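Local coordinates for CRISPR-associated protein, Cse1 family (Acidimicrobium ferrooxidans, PDB 4H3T), which probably serves as the large Cse1 subunit of a type I-E CRISPR Cascade complex that recognises invading DNA, at residues 32-40 against 84-95; 58-66 against 253-261. The protein carries 1 engineered substitution. All blocks are in the same frame, centred on the assembly; numbering follows the deposited sequence.

Contact 1 (32-40 against 84-95); sequences LRDIFVLAH and DRFSEDAIDDYF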
# COMPACT_ATOMS: atom_id res chain seq x y z
N LEU A 32 10.47 -16.12 12.85
CA LEU A 32 10.39 -14.79 13.44
C LEU A 32 11.66 -14.47 14.25
O LEU A 32 12.12 -13.36 14.21
CB LEU A 32 9.18 -14.59 14.33
CG LEU A 32 7.86 -14.51 13.65
CD1 LEU A 32 6.78 -14.75 14.65
CD2 LEU A 32 7.67 -13.17 12.99
N ARG A 33 12.29 -15.47 14.86
CA ARG A 33 13.52 -15.27 15.58
C ARG A 33 14.61 -14.84 14.59
O ARG A 33 15.26 -13.81 14.82
CB ARG A 33 13.92 -16.53 16.37
CG ARG A 33 15.08 -16.24 17.30
CD ARG A 33 16.26 -17.13 17.01
NE ARG A 33 17.36 -16.89 17.95
CZ ARG A 33 18.64 -16.98 17.62
NH1 ARG A 33 19.00 -17.29 16.38
NH2 ARG A 33 19.58 -16.74 18.54
N ASP A 34 14.79 -15.58 13.49
CA ASP A 34 15.81 -15.25 12.48
C ASP A 34 15.52 -13.96 11.72
O ASP A 34 16.45 -13.27 11.37
CB ASP A 34 16.00 -16.41 11.49
CG ASP A 34 16.94 -17.46 12.06
OD1 ASP A 34 17.55 -17.20 13.11
OD2 ASP A 34 17.03 -18.57 11.47
N ILE A 35 14.29 -13.60 11.52
CA ILE A 35 14.03 -12.34 10.81
C ILE A 35 14.58 -11.12 11.65
O ILE A 35 15.05 -10.15 11.06
CB ILE A 35 12.54 -12.21 10.36
CG1 ILE A 35 12.47 -11.46 9.01
CG2 ILE A 35 11.69 -11.61 11.41
CD1 ILE A 35 11.16 -11.22 8.45
N PHE A 36 14.64 -11.22 12.97
CA PHE A 36 15.19 -10.18 13.83
C PHE A 36 16.69 -10.34 13.95
O PHE A 36 17.43 -9.40 13.74
CB PHE A 36 14.51 -10.24 15.21
CG PHE A 36 13.22 -9.49 15.15
CD1 PHE A 36 13.21 -8.11 15.18
CD2 PHE A 36 12.01 -10.16 15.02
CE1 PHE A 36 12.03 -7.42 15.09
CE2 PHE A 36 10.82 -9.46 14.87
CZ PHE A 36 10.84 -8.09 14.94
N VAL A 37 17.16 -11.55 14.26
CA VAL A 37 18.60 -11.79 14.46
C VAL A 37 19.37 -11.46 13.17
O VAL A 37 20.42 -10.83 13.25
CB VAL A 37 18.86 -13.24 14.95
CG1 VAL A 37 20.38 -13.55 15.02
CG2 VAL A 37 18.21 -13.44 16.30
N LEU A 38 18.79 -11.79 12.01
CA LEU A 38 19.47 -11.59 10.72
C LEU A 38 18.98 -10.38 9.92
O LEU A 38 19.37 -10.23 8.76
CB LEU A 38 19.29 -12.87 9.88
CG LEU A 38 19.76 -14.19 10.50
CD1 LEU A 38 19.47 -15.33 9.57
CD2 LEU A 38 21.21 -14.16 10.82
N ALA A 39 18.19 -9.47 10.54
CA ALA A 39 17.61 -8.33 9.83
C ALA A 39 18.64 -7.44 9.10
O ALA A 39 18.36 -6.99 8.01
CB ALA A 39 16.82 -7.47 10.81
N HIS A 40 19.86 -7.30 9.63
CA HIS A 40 20.92 -6.51 9.00
C HIS A 40 21.56 -7.22 7.77
O HIS A 40 22.35 -6.60 7.06
CB HIS A 40 22.00 -6.19 10.03
CG HIS A 40 22.66 -7.41 10.60
ND1 HIS A 40 21.94 -8.34 11.33
CD2 HIS A 40 23.93 -7.84 10.47
CE1 HIS A 40 22.81 -9.29 11.65
NE2 HIS A 40 24.02 -9.02 11.18
N ASP A 84 24.62 -1.97 14.71
CA ASP A 84 24.59 -2.64 13.41
C ASP A 84 23.68 -3.86 13.33
O ASP A 84 23.49 -4.41 12.25
CB ASP A 84 26.00 -3.04 12.97
CG ASP A 84 26.55 -4.23 13.68
OD1 ASP A 84 26.28 -4.37 14.90
OD2 ASP A 84 27.24 -5.05 13.03
N ARG A 85 23.15 -4.31 14.47
CA ARG A 85 22.26 -5.47 14.50
C ARG A 85 21.41 -5.40 15.77
O ARG A 85 21.70 -4.64 16.71
CB ARG A 85 23.09 -6.77 14.42
CG ARG A 85 23.98 -6.98 15.63
CD ARG A 85 24.82 -8.26 15.64
NE ARG A 85 25.61 -8.52 14.43
CZ ARG A 85 26.77 -7.94 14.12
NH1 ARG A 85 27.41 -8.27 13.01
NH2 ARG A 85 27.30 -7.02 14.93
N PHE A 86 20.36 -6.20 15.78
CA PHE A 86 19.49 -6.32 16.95
C PHE A 86 20.11 -7.33 17.92
O PHE A 86 20.83 -8.24 17.53
CB PHE A 86 18.06 -6.75 16.56
CG PHE A 86 17.26 -5.74 15.75
CD1 PHE A 86 17.08 -4.44 16.22
CD2 PHE A 86 16.69 -6.09 14.55
CE1 PHE A 86 16.26 -3.54 15.51
CE2 PHE A 86 15.85 -5.20 13.86
CZ PHE A 86 15.66 -3.93 14.35
N SER A 87 19.85 -7.12 19.20
CA SER A 87 20.35 -7.96 20.27
C SER A 87 19.70 -9.33 20.26
O SER A 87 18.48 -9.44 20.50
CB SER A 87 20.05 -7.29 21.61
OG SER A 87 20.34 -8.13 22.70
N GLU A 88 20.53 -10.41 20.05
CA GLU A 88 20.04 -11.79 20.15
C GLU A 88 19.44 -12.10 21.51
O GLU A 88 18.50 -12.89 21.60
CB GLU A 88 21.14 -12.81 19.89
CG GLU A 88 21.53 -12.95 18.44
CD GLU A 88 22.42 -14.14 18.17
OE1 GLU A 88 23.40 -13.97 17.42
OE2 GLU A 88 22.12 -15.24 18.67
N ASP A 89 20.01 -11.52 22.58
CA ASP A 89 19.55 -11.78 23.95
C ASP A 89 18.15 -11.17 24.17
O ASP A 89 17.29 -11.82 24.77
CB ASP A 89 20.55 -11.23 24.99
CG ASP A 89 21.90 -11.94 25.10
OD1 ASP A 89 22.02 -13.09 24.60
OD2 ASP A 89 22.82 -11.37 25.73
N ALA A 90 17.89 -9.96 23.64
CA ALA A 90 16.57 -9.33 23.76
C ALA A 90 15.51 -10.16 23.02
O ALA A 90 14.38 -10.35 23.51
CB ALA A 90 16.60 -7.92 23.19
N ILE A 91 15.91 -10.65 21.84
CA ILE A 91 15.05 -11.44 20.96
C ILE A 91 14.73 -12.75 21.61
O ILE A 91 13.56 -13.10 21.74
CB ILE A 91 15.72 -11.67 19.56
CG1 ILE A 91 15.95 -10.32 18.81
CG2 ILE A 91 14.84 -12.61 18.69
CD1 ILE A 91 16.97 -10.36 17.76
N ASP A 92 15.76 -13.47 22.09
CA ASP A 92 15.57 -14.78 22.72
C ASP A 92 14.85 -14.68 24.08
O ASP A 92 14.02 -15.53 24.35
CB ASP A 92 16.89 -15.56 22.82
CG ASP A 92 17.36 -16.06 21.46
OD1 ASP A 92 16.50 -16.30 20.56
OD2 ASP A 92 18.59 -16.18 21.26
N ASP A 93 15.06 -13.63 24.87
CA ASP A 93 14.28 -13.46 26.11
C ASP A 93 12.78 -13.28 25.78
O ASP A 93 11.93 -13.86 26.43
CB ASP A 93 14.77 -12.24 26.93
CG ASP A 93 16.12 -12.38 27.58
OD1 ASP A 93 16.64 -13.53 27.65
OD2 ASP A 93 16.68 -11.33 28.01
N TYR A 94 12.47 -12.50 24.74
CA TYR A 94 11.06 -12.29 24.37
C TYR A 94 10.42 -13.61 23.91
O TYR A 94 9.37 -13.98 24.43
CB TYR A 94 10.91 -11.19 23.31
CG TYR A 94 9.47 -10.86 23.02
CD1 TYR A 94 8.76 -9.97 23.82
CD2 TYR A 94 8.79 -11.49 21.99
CE1 TYR A 94 7.42 -9.70 23.58
CE2 TYR A 94 7.43 -11.30 21.80
CZ TYR A 94 6.76 -10.37 22.56
OH TYR A 94 5.43 -10.16 22.28
N PHE A 95 11.05 -14.32 22.96
CA PHE A 95 10.46 -15.57 22.45
C PHE A 95 10.48 -16.69 23.49
O PHE A 95 9.56 -17.50 23.46
CB PHE A 95 11.11 -16.03 21.14
CG PHE A 95 10.67 -15.19 19.97
CD1 PHE A 95 9.32 -15.07 19.65
CD2 PHE A 95 11.59 -14.46 19.23
CE1 PHE A 95 8.92 -14.31 18.57
CE2 PHE A 95 11.17 -13.64 18.18
CZ PHE A 95 9.83 -13.52 17.90
O HOH W 1 19.78 -7.50 13.30
O HOH W 2 21.60 -9.91 15.62
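Arg33 lays its guanidinium side-on against the carboxylate of Asp92, and the two flat groups are almost coplanar, only 5° apart. Arg33 NE meets Asp92 OD1 at 2.8 Å and Arg33 NH2 meets Asp92 OD2 at 2.9 Å; both bonds are nearly straight and both oxygens use their syn lone pairs. CG of Arg33 stands anti to the backbone N (chi1 -171°), and a bend at chi2 carries the group across to the other helix. Arg33 NH2 also donates a weak, bent bond to Glu88 OE2, 3.0 Å away, the glutamate carboxylate plane turned 89° from the guanidinium. Asp34 is a longer third partner, its OD1 lying 3.6 Å from Arg33 NH1. With Val37 CG2 over one face, the guanidinium is fixed in rotation as well as in place, and its charge is probably well balanced by the acids around it.

Such a salt-bridge network flanks the apolar seam of an antiparallel helix pair, 32-37 and 88-95, whose axes approach to 9.9 Å. Ile91 points CD1 between Phe36 CB and Val37 CG2, while Phe95 brings CZ to Leu32 CB at 3.8 Å. Phe86 sets its ring edge against the carbonyl oxygen of Phe36 and rests on Ala39 CB. Farther along, Arg85 CB sits over one face of the His40 ring, a CH-pi contact with 3.7 Å from CB to the ring centroid. One water joins Phe36 O, His40 ND1 and Phe86 N; a second links Val37 O to Phe86 O.

Helix 52-68 packs against Phe36 and Leu32 through Val60 and Leu63, helix 210-217 covers Ala39 and Phe86 with Arg211 and Leu214, and strand 18-22 meets Leu32 and Ile35.

Contact 2 (58-66 against 253-261); sequences RLVLALAYR and GVCDLFTWQ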
# COMPACT_ATOMS: atom_id res chain seq x y z
N ARG A 58 3.74 -5.04 9.31
CA ARG A 58 3.10 -4.56 10.53
C ARG A 58 3.16 -5.58 11.65
O ARG A 58 3.41 -5.21 12.78
CB ARG A 58 1.68 -4.11 10.26
CG ARG A 58 1.72 -2.83 9.47
CD ARG A 58 0.47 -2.48 8.78
NE ARG A 58 -0.64 -2.16 9.67
CZ ARG A 58 -1.12 -0.96 9.95
NH1 ARG A 58 -0.47 0.13 9.56
NH2 ARG A 58 -2.23 -0.83 10.66
N LEU A 59 3.05 -6.86 11.35
CA LEU A 59 3.22 -7.90 12.37
C LEU A 59 4.60 -7.82 13.01
O LEU A 59 4.78 -7.91 14.23
CB LEU A 59 3.03 -9.30 11.75
CG LEU A 59 3.49 -10.50 12.65
CD1 LEU A 59 2.59 -10.61 13.78
CD2 LEU A 59 3.42 -11.83 11.87
N VAL A 60 5.60 -7.76 12.15
CA VAL A 60 7.01 -7.71 12.57
C VAL A 60 7.31 -6.39 13.33
O VAL A 60 8.03 -6.42 14.33
CB VAL A 60 7.99 -7.97 11.39
CG1 VAL A 60 9.44 -7.79 11.80
CG2 VAL A 60 7.82 -9.41 10.92
N LEU A 61 6.69 -5.30 12.97
CA LEU A 61 6.89 -4.03 13.73
C LEU A 61 6.28 -4.10 15.13
O LEU A 61 6.86 -3.60 16.07
CB LEU A 61 6.25 -2.88 12.97
CG LEU A 61 7.00 -2.40 11.71
CD1 LEU A 61 6.08 -1.48 10.86
CD2 LEU A 61 8.32 -1.70 12.07
N ALA A 62 5.07 -4.70 15.28
CA ALA A 62 4.49 -4.88 16.60
C ALA A 62 5.43 -5.69 17.47
O ALA A 62 5.61 -5.41 18.66
CB ALA A 62 3.14 -5.57 16.50
N LEU A 63 6.02 -6.74 16.89
CA LEU A 63 6.98 -7.60 17.62
C LEU A 63 8.26 -6.80 18.00
O LEU A 63 8.74 -6.90 19.13
CB LEU A 63 7.29 -8.69 16.63
CG LEU A 63 7.75 -10.08 16.97
CD1 LEU A 63 7.43 -10.52 18.45
CD2 LEU A 63 7.12 -11.01 15.95
N ALA A 64 8.75 -5.92 17.09
CA ALA A 64 9.93 -5.07 17.36
C ALA A 64 9.71 -4.16 18.56
O ALA A 64 10.57 -4.13 19.44
CB ALA A 64 10.31 -4.26 16.15
N TYR A 65 8.54 -3.45 18.64
CA TYR A 65 8.27 -2.58 19.79
C TYR A 65 8.30 -3.34 21.12
O TYR A 65 8.75 -2.81 22.16
CB TYR A 65 6.91 -1.89 19.63
CG TYR A 65 6.92 -0.70 18.71
CD1 TYR A 65 7.54 0.49 19.08
CD2 TYR A 65 6.14 -0.70 17.56
CE1 TYR A 65 7.43 1.64 18.30
CE2 TYR A 65 6.01 0.43 16.78
CZ TYR A 65 6.66 1.61 17.14
OH TYR A 65 6.56 2.70 16.30
N ARG A 66 7.83 -4.60 21.09
CA ARG A 66 7.78 -5.44 22.31
C ARG A 66 9.15 -6.00 22.63
O ARG A 66 9.50 -6.05 23.83
CB ARG A 66 6.75 -6.57 22.19
CG ARG A 66 5.28 -6.14 22.00
CD ARG A 66 4.83 -5.22 23.14
NE ARG A 66 4.76 -5.97 24.40
CZ ARG A 66 4.72 -5.45 25.62
NH1 ARG A 66 4.80 -4.13 25.79
NH2 ARG A 66 4.58 -6.23 26.67
N GLY A 253 -2.97 1.17 20.83
CA GLY A 253 -1.76 1.66 20.21
C GLY A 253 -1.41 0.82 18.99
O GLY A 253 -2.20 -0.04 18.54
N VAL A 254 -0.19 1.02 18.51
CA VAL A 254 0.25 0.34 17.28
C VAL A 254 0.43 -1.15 17.42
O VAL A 254 0.15 -1.84 16.44
CB VAL A 254 1.53 0.92 16.65
CG1 VAL A 254 1.23 2.25 15.97
CG2 VAL A 254 2.67 1.06 17.66
N CYS A 255 0.91 -1.66 18.55
CA CYS A 255 1.07 -3.12 18.70
C CYS A 255 -0.26 -3.82 18.62
O CYS A 255 -0.33 -4.90 18.05
CB CYS A 255 1.78 -3.52 19.97
SG CYS A 255 3.47 -2.89 20.10
N ASP A 256 -1.31 -3.21 19.22
CA ASP A 256 -2.68 -3.72 19.20
C ASP A 256 -3.21 -3.63 17.73
O ASP A 256 -3.60 -4.64 17.14
CB ASP A 256 -3.51 -2.87 20.19
CG ASP A 256 -4.93 -3.28 20.40
OD1 ASP A 256 -5.27 -4.46 20.10
OD2 ASP A 256 -5.73 -2.42 20.86
N LEU A 257 -3.08 -2.47 17.09
CA LEU A 257 -3.61 -2.26 15.76
C LEU A 257 -2.91 -3.09 14.71
O LEU A 257 -3.58 -3.70 13.87
CB LEU A 257 -3.55 -0.81 15.36
CG LEU A 257 -4.13 -0.43 13.96
CD1 LEU A 257 -5.59 -0.91 13.79
CD2 LEU A 257 -3.99 1.07 13.78
N PHE A 258 -1.60 -3.12 14.76
CA PHE A 258 -0.81 -3.91 13.83
C PHE A 258 -1.06 -5.46 13.90
O PHE A 258 -0.64 -6.14 13.00
CB PHE A 258 0.66 -3.64 14.02
CG PHE A 258 1.20 -2.28 13.61
CD1 PHE A 258 0.36 -1.30 13.11
CD2 PHE A 258 2.54 -2.00 13.72
CE1 PHE A 258 0.87 -0.02 12.76
CE2 PHE A 258 3.04 -0.73 13.44
CZ PHE A 258 2.23 0.21 12.83
N THR A 259 -1.70 -5.99 14.96
CA THR A 259 -1.99 -7.40 15.11
C THR A 259 -3.49 -7.63 15.28
O THR A 259 -3.90 -8.63 15.84
CB THR A 259 -1.21 -7.91 16.31
OG1 THR A 259 -1.64 -7.25 17.52
CG2 THR A 259 0.27 -7.75 16.13
N TRP A 260 -4.31 -6.71 14.76
CA TRP A 260 -5.74 -6.70 15.01
C TRP A 260 -6.41 -7.98 14.57
O TRP A 260 -6.25 -8.39 13.42
CB TRP A 260 -6.38 -5.50 14.26
CG TRP A 260 -7.74 -5.15 14.73
CD1 TRP A 260 -8.92 -5.38 14.09
CD2 TRP A 260 -8.06 -4.42 15.91
NE1 TRP A 260 -9.95 -4.82 14.80
CE2 TRP A 260 -9.45 -4.21 15.92
CE3 TRP A 260 -7.29 -3.83 16.92
CZ2 TRP A 260 -10.08 -3.42 16.88
CZ3 TRP A 260 -7.92 -3.03 17.86
CH2 TRP A 260 -9.30 -2.87 17.85
N GLN A 261 -7.16 -8.58 15.46
CA GLN A 261 -7.98 -9.74 15.15
C GLN A 261 -9.27 -9.26 14.52
O GLN A 261 -10.36 -9.33 15.12
CB GLN A 261 -8.19 -10.60 16.41
CG GLN A 261 -6.88 -11.01 17.07
CD GLN A 261 -6.07 -11.93 16.21
OE1 GLN A 261 -6.34 -13.11 16.12
NE2 GLN A 261 -5.10 -11.39 15.52
O HOH W 3 -1.77 -4.81 10.09
O HOH W 4 -3.89 -3.38 11.03
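Helix 52-68 and the short helix 254-257 come close enough for the CA atoms of Ala62 and Cys255 to lie 4.4 Å apart, and Leu257 to Trp260 form a type I beta turn. Small side chains permit this approach: Ala62 CB faces Thr259 CG2 at 3.6 Å, and Cys255 SG lies 3.6 Å from Tyr65 CB, oblique to the tyrosine ring. Phe258 fills the middle. Its ring has Val254 CB over one face and Arg58 CG over the opposite one, the latter a CH-pi contact, while Leu61 CB approaches Phe258 CD2 at 3.9 Å. In this way the short helix 254-257, just ahead of strand 263-272, docks on the long helix 52-68 from some 190 residues earlier in the chain.

Arg58 bends at chi3 (66°), which folds its guanidinium back over the phenylalanine, so that Phe258 CD1 stands 3.5 Å above the guanidinium plane of Arg58, over its centre, with the two planes 46° apart. The pairing is a worked case of an arginine buried against an aromatic ring with its N-H groups still engaged: at the edge, NE and NH2 each donate to a water, one of which bridges to Leu257 O, and NH1 reaches Asp298 and His300. Replacing Phe258 by an alanine would probably open a gap between Val254 and Arg58 and leave the guanidinium face without its aromatic cover.

Thr259 OG1 donates to Cys255 O at 2.7 Å, in the carbonyl plane, and Ala236 N also bonds to that hydroxyl. Val254 CG2 meets Tyr65 CE2 at 3.5 Å, and the hydroxyl of Tyr65 is held by Val219 O.

Helix 52-68 connects the two sites: its 58-66 portion belongs to contact 2 on one side and packs on both helices of contact 1 on another, with Phe36 CZ 3.3 Å from Val60 O and Tyr94 CE2 3.4 Å from Leu63 CD1. The centres lie about 16 Å apart. Contact 1, its centre about 26 Å from the centre of the chain, is partly buried, and its apolar seam is flanked by direct salt bridges between Arg33 and acids on the solvent side. Contact 2, about 17 Å from that centre, is buried; apolar surfaces dominate there, and its charged Arg58 is served by waters and by residues beyond both segments.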